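Local coordinates for protein Beta/alpha-amylase (PDB 3VOC) that hydrolyses alpha-1,4-glucosidic linkages of starch, this chain being the family 14 beta-amylase part that removes maltose units from non-reducing chain ends, at residues 155-167 / 249-261. Numbering follows the deposited sequence.
Sequences YLSGGPSGELRYP and YQSVLEKHLGVIG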
loop_
_atom_site.group_PDB
_atom_site.type_symbol
_atom_site.label_atom_id
_atom_site.label_comp_id
_atom_site.label_asym_id
_atom_site.label_seq_id
_atom_site.Cartn_x
_atom_site.Cartn_y
_atom_site.Cartn_z
ATOM N N TYR A 155 2.850 4.822 -9.493
ATOM C CA TYR A 155 2.431 3.911 -8.419
ATOM C C TYR A 155 0.927 3.673 -8.436
ATOM O O TYR A 155 0.145 4.573 -8.783
ATOM C CB TYR A 155 2.877 4.411 -7.021
ATOM C CG TYR A 155 4.390 4.343 -6.795
ATOM C CD1 TYR A 155 5.141 3.242 -7.238
ATOM C CD2 TYR A 155 5.073 5.373 -6.139
ATOM C CE1 TYR A 155 6.543 3.182 -7.053
ATOM C CE2 TYR A 155 6.464 5.317 -5.936
ATOM C CZ TYR A 155 7.195 4.218 -6.391
ATOM O OH TYR A 155 8.578 4.157 -6.204
ATOM N N LEU A 156 0.527 2.458 -8.051
ATOM C CA LEU A 156 -0.879 2.140 -7.859
ATOM C C LEU A 156 -1.136 2.048 -6.370
ATOM O O LEU A 156 -0.203 1.764 -5.602
ATOM C CB LEU A 156 -1.212 0.797 -8.500
ATOM C CG LEU A 156 -0.835 0.655 -9.972
ATOM C CD1 LEU A 156 -1.286 -0.707 -10.475
ATOM C CD2 LEU A 156 -1.395 1.807 -10.841
ATOM N N SER A 157 -2.392 2.260 -5.972
ATOM C CA SER A 157 -2.842 2.018 -4.611
ATOM C C SER A 157 -3.609 0.687 -4.549
ATOM O O SER A 157 -4.687 0.531 -5.155
ATOM C CB SER A 157 -3.728 3.174 -4.132
ATOM O OG SER A 157 -4.350 2.854 -2.901
ATOM N N GLY A 158 -3.050 -0.274 -3.821
ATOM C CA GLY A 158 -3.658 -1.607 -3.708
ATOM C C GLY A 158 -4.669 -1.740 -2.580
ATOM O O GLY A 158 -5.246 -2.807 -2.392
ATOM N N GLY A 159 -4.874 -0.670 -1.822
ATOM C CA GLY A 159 -5.819 -0.688 -0.698
ATOM C C GLY A 159 -5.581 0.452 0.278
ATOM O O GLY A 159 -5.002 1.487 -0.099
ATOM N N PRO A 160 -6.047 0.286 1.531
ATOM C CA PRO A 160 -5.953 1.341 2.542
ATOM C C PRO A 160 -4.545 1.905 2.633
ATOM O O PRO A 160 -3.546 1.160 2.550
ATOM C CB PRO A 160 -6.320 0.624 3.845
ATOM C CG PRO A 160 -7.213 -0.554 3.384
ATOM C CD PRO A 160 -6.628 -0.962 2.078
ATOM N N SER A 161 -4.473 3.223 2.796
ATOM C CA SER A 161 -3.183 3.938 2.882
ATOM C C SER A 161 -2.224 3.666 1.724
ATOM O O SER A 161 -1.006 3.760 1.891
ATOM C CB SER A 161 -2.497 3.674 4.237
ATOM O OG SER A 161 -3.260 4.252 5.289
ATOM N N GLY A 162 -2.761 3.355 0.549
ATOM C CA GLY A 162 -1.936 3.088 -0.619
ATOM C C GLY A 162 -1.181 1.766 -0.593
ATOM O O GLY A 162 -0.225 1.581 -1.347
ATOM N N GLU A 163 -1.634 0.832 0.242
ATOM C CA GLU A 163 -0.945 -0.432 0.435
ATOM C C GLU A 163 -1.817 -1.607 0.055
ATOM O O GLU A 163 -3.019 -1.607 0.317
ATOM C CB GLU A 163 -0.519 -0.553 1.901
ATOM C CG GLU A 163 0.477 0.526 2.303
ATOM C CD GLU A 163 0.794 0.516 3.800
ATOM O OE1 GLU A 163 0.004 -0.040 4.607
ATOM O OE2 GLU A 163 1.858 1.058 4.159
ATOM N N LEU A 164 -1.224 -2.622 -0.558
ATOM C CA LEU A 164 -1.983 -3.825 -0.859
ATOM C C LEU A 164 -2.172 -4.627 0.429
ATOM O O LEU A 164 -1.338 -5.477 0.790
ATOM C CB LEU A 164 -1.301 -4.655 -1.957
ATOM C CG LEU A 164 -1.970 -5.955 -2.413
ATOM C CD1 LEU A 164 -3.132 -5.683 -3.386
ATOM C CD2 LEU A 164 -0.950 -6.875 -3.079
ATOM N N ARG A 165 -3.274 -4.351 1.122
ATOM C CA ARG A 165 -3.603 -5.038 2.368
ATOM C C ARG A 165 -5.073 -4.815 2.684
ATOM O O ARG A 165 -5.744 -4.020 2.011
ATOM C CB ARG A 165 -2.736 -4.528 3.537
ATOM C CG ARG A 165 -2.947 -3.040 3.882
ATOM C CD ARG A 165 -2.369 -2.730 5.257
ATOM N NE ARG A 165 -2.341 -1.296 5.560
ATOM C CZ ARG A 165 -3.311 -0.628 6.181
ATOM N NH1 ARG A 165 -4.445 -1.242 6.544
ATOM N NH2 ARG A 165 -3.154 0.672 6.428
ATOM N N TYR A 166 -5.559 -5.521 3.703
ATOM C CA TYR A 166 -6.864 -5.257 4.293
ATOM C C TYR A 166 -6.755 -4.107 5.279
ATOM O O TYR A 166 -5.663 -3.831 5.748
ATOM C CB TYR A 166 -7.358 -6.494 5.026
ATOM C CG TYR A 166 -7.729 -7.616 4.081
ATOM C CD1 TYR A 166 -9.004 -7.664 3.501
ATOM C CD2 TYR A 166 -6.818 -8.631 3.778
ATOM C CE1 TYR A 166 -9.366 -8.683 2.629
ATOM C CE2 TYR A 166 -7.162 -9.662 2.893
ATOM C CZ TYR A 166 -8.449 -9.681 2.330
ATOM O OH TYR A 166 -8.827 -10.698 1.476
ATOM N N PRO A 167 -7.884 -3.442 5.608
ATOM C CA PRO A 167 -7.867 -2.351 6.583
ATOM C C PRO A 167 -7.881 -2.906 8.018
ATOM O O PRO A 167 -8.801 -2.637 8.801
ATOM C CB PRO A 167 -9.160 -1.606 6.282
ATOM C CG PRO A 167 -10.110 -2.709 5.849
ATOM C CD PRO A 167 -9.221 -3.599 4.989
ATOM N N TYR A 249 -7.697 -15.662 1.969
ATOM C CA TYR A 249 -7.686 -14.274 2.424
ATOM C C TYR A 249 -6.609 -13.503 1.646
ATOM O O TYR A 249 -6.874 -12.422 1.098
ATOM C CB TYR A 249 -7.404 -14.284 3.919
ATOM C CG TYR A 249 -7.596 -12.984 4.670
ATOM C CD1 TYR A 249 -8.823 -12.301 4.654
ATOM C CD2 TYR A 249 -6.556 -12.464 5.450
ATOM C CE1 TYR A 249 -8.992 -11.120 5.408
ATOM C CE2 TYR A 249 -6.713 -11.292 6.185
ATOM C CZ TYR A 249 -7.927 -10.624 6.162
ATOM O OH TYR A 249 -8.054 -9.447 6.886
ATOM N N GLN A 250 -5.416 -14.091 1.560
ATOM C CA GLN A 250 -4.331 -13.523 0.753
ATOM C C GLN A 250 -4.654 -13.519 -0.743
ATOM O O GLN A 250 -4.373 -12.518 -1.426
ATOM C CB GLN A 250 -2.989 -14.222 1.012
ATOM C CG GLN A 250 -1.847 -13.635 0.147
ATOM C CD GLN A 250 -0.467 -14.108 0.551
ATOM O OE1 GLN A 250 -0.125 -14.125 1.734
ATOM N NE2 GLN A 250 0.347 -14.485 -0.442
ATOM N N SER A 251 -5.255 -14.608 -1.248
ATOM C CA SER A 251 -5.588 -14.710 -2.692
ATOM C C SER A 251 -6.481 -13.571 -3.223
ATOM O O SER A 251 -6.353 -13.162 -4.393
ATOM C CB SER A 251 -6.196 -16.082 -3.054
ATOM O OG SER A 251 -7.575 -16.148 -2.688
ATOM N N VAL A 252 -7.378 -13.068 -2.370
ATOM C CA VAL A 252 -8.209 -11.906 -2.694
ATOM C C VAL A 252 -7.352 -10.667 -3.031
ATOM O O VAL A 252 -7.593 -9.995 -4.046
ATOM C CB VAL A 252 -9.239 -11.608 -1.567
ATOM C CG1 VAL A 252 -9.966 -10.283 -1.797
ATOM C CG2 VAL A 252 -10.262 -12.746 -1.461
ATOM N N LEU A 253 -6.362 -10.377 -2.196
ATOM C CA LEU A 253 -5.398 -9.310 -2.488
ATOM C C LEU A 253 -4.595 -9.596 -3.749
ATOM O O LEU A 253 -4.360 -8.693 -4.561
ATOM C CB LEU A 253 -4.440 -9.097 -1.309
ATOM C CG LEU A 253 -5.085 -8.691 0.022
ATOM C CD1 LEU A 253 -4.026 -8.688 1.135
ATOM C CD2 LEU A 253 -5.759 -7.308 -0.093
ATOM N N GLU A 254 -4.175 -10.849 -3.916
ATOM C CA GLU A 254 -3.359 -11.211 -5.082
ATOM C C GLU A 254 -4.140 -11.024 -6.385
ATOM O O GLU A 254 -3.612 -10.480 -7.357
ATOM C CB GLU A 254 -2.838 -12.644 -4.979
ATOM C CG GLU A 254 -1.843 -12.848 -3.843
ATOM C CD GLU A 254 -1.598 -14.314 -3.538
ATOM O OE1 GLU A 254 -2.536 -15.122 -3.650
ATOM O OE2 GLU A 254 -0.471 -14.661 -3.166
ATOM N N LYS A 255 -5.401 -11.457 -6.396
ATOM C CA LYS A 255 -6.229 -11.273 -7.584
ATOM C C LYS A 255 -6.457 -9.783 -7.860
ATOM O O LYS A 255 -6.422 -9.337 -9.014
ATOM C CB LYS A 255 -7.569 -11.997 -7.458
ATOM C CG LYS A 255 -8.439 -11.830 -8.711
ATOM C CD LYS A 255 -9.643 -12.764 -8.702
ATOM C CE LYS A 255 -10.499 -12.565 -9.956
ATOM N NZ LYS A 255 -11.831 -13.238 -9.835
ATOM N N HIS A 256 -6.640 -9.014 -6.789
ATOM C CA HIS A 256 -6.812 -7.581 -6.910
ATOM C C HIS A 256 -5.569 -6.948 -7.553
ATOM O O HIS A 256 -5.689 -6.114 -8.449
ATOM C CB HIS A 256 -7.083 -6.981 -5.525
ATOM C CG HIS A 256 -7.342 -5.505 -5.540
ATOM N ND1 HIS A 256 -8.364 -4.935 -6.267
ATOM C CD2 HIS A 256 -6.727 -4.490 -4.891
ATOM C CE1 HIS A 256 -8.352 -3.626 -6.084
ATOM N NE2 HIS A 256 -7.366 -3.329 -5.255
ATOM N N LEU A 257 -4.383 -7.356 -7.091
ATOM C CA LEU A 257 -3.130 -6.848 -7.658
ATOM C C LEU A 257 -3.075 -7.141 -9.156
ATOM O O LEU A 257 -2.687 -6.279 -9.951
ATOM C CB LEU A 257 -1.922 -7.469 -6.962
ATOM C CG LEU A 257 -0.544 -6.892 -7.311
ATOM C CD1 LEU A 257 -0.411 -5.459 -6.773
ATOM C CD2 LEU A 257 0.560 -7.805 -6.727
ATOM N N GLY A 258 -3.462 -8.362 -9.523
ATOM C CA GLY A 258 -3.536 -8.780 -10.932
ATOM C C GLY A 258 -4.467 -7.892 -11.751
ATOM O O GLY A 258 -4.138 -7.469 -12.872
ATOM N N VAL A 259 -5.641 -7.623 -11.196
ATOM C CA VAL A 259 -6.646 -6.822 -11.879
ATOM C C VAL A 259 -6.159 -5.375 -12.085
ATOM O O VAL A 259 -6.221 -4.854 -13.191
ATOM C CB VAL A 259 -7.987 -6.851 -11.105
ATOM C CG1 VAL A 259 -8.942 -5.772 -11.623
ATOM C CG2 VAL A 259 -8.618 -8.242 -11.211
ATOM N N ILE A 260 -5.659 -4.743 -11.022
ATOM C CA ILE A 260 -5.249 -3.334 -11.108
ATOM C C ILE A 260 -3.958 -3.187 -11.901
ATOM O O ILE A 260 -3.777 -2.212 -12.620
ATOM C CB ILE A 260 -5.201 -2.628 -9.721
ATOM C CG1 ILE A 260 -4.056 -3.165 -8.853
ATOM C CG2 ILE A 260 -6.565 -2.799 -9.033
ATOM C CD1 ILE A 260 -3.922 -2.486 -7.469
ATOM N N GLY A 261 -3.084 -4.185 -11.795
ATOM C CA GLY A 261 -1.850 -4.208 -12.568
ATOM C C GLY A 261 -2.144 -4.274 -14.061
ATOM O O GLY A 261 -1.524 -3.576 -14.852
HETATM O O HOH W 1 -7.573 -0.890 -3.906
#
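Tyr166 lies flat against Tyr249 in an offset stack, the planes 2° apart and the ring centroids 3.9 Å. Its hydroxyl donates to the backbone of the same partner, OH to Tyr249 O at 2.6 Å, in the carbonyl plane on a lone pair. Over the opposite face of the Tyr166 ring sits Leu253, whose CD2 makes a CH-pi contact 4.2 Å from the centroid. A leucine in place of Tyr166 would probably leave Tyr249 O without this donor and strip the offset stack from that face of the Tyr249 ring. Leu164, with CG anti to the backbone N (chi1 -179°), lowers both methyls onto the helix: CD1 is 3.5 Å from Leu253 O, and CD2 meets Leu257 CD1 from a crosswise direction. The His256 ring turns an edge to Gly158 O, 3.4 Å from CD2, while a water 2.8 Å from its NE2 also bonds weakly to Ser157 O. Leu156 CD1 packs on Ile260 CG1 at 4.0 Å. In this TIM barrel, helix 240-268 thus backs strand 153-156 and the loop leaving it, which carries Glu163, the predicted proton donor. Arg165 NE binds Glu163 OE1 in the guanidinium plane at 2.8 Å, and Ser281 OG also bonds that oxygen. Farther out, Ala299 O and Gln184 N hold the Tyr249 hydroxyl, and Leu308 and Phe312 of helix 305-315 pack on Leu164 and Leu257 respectively.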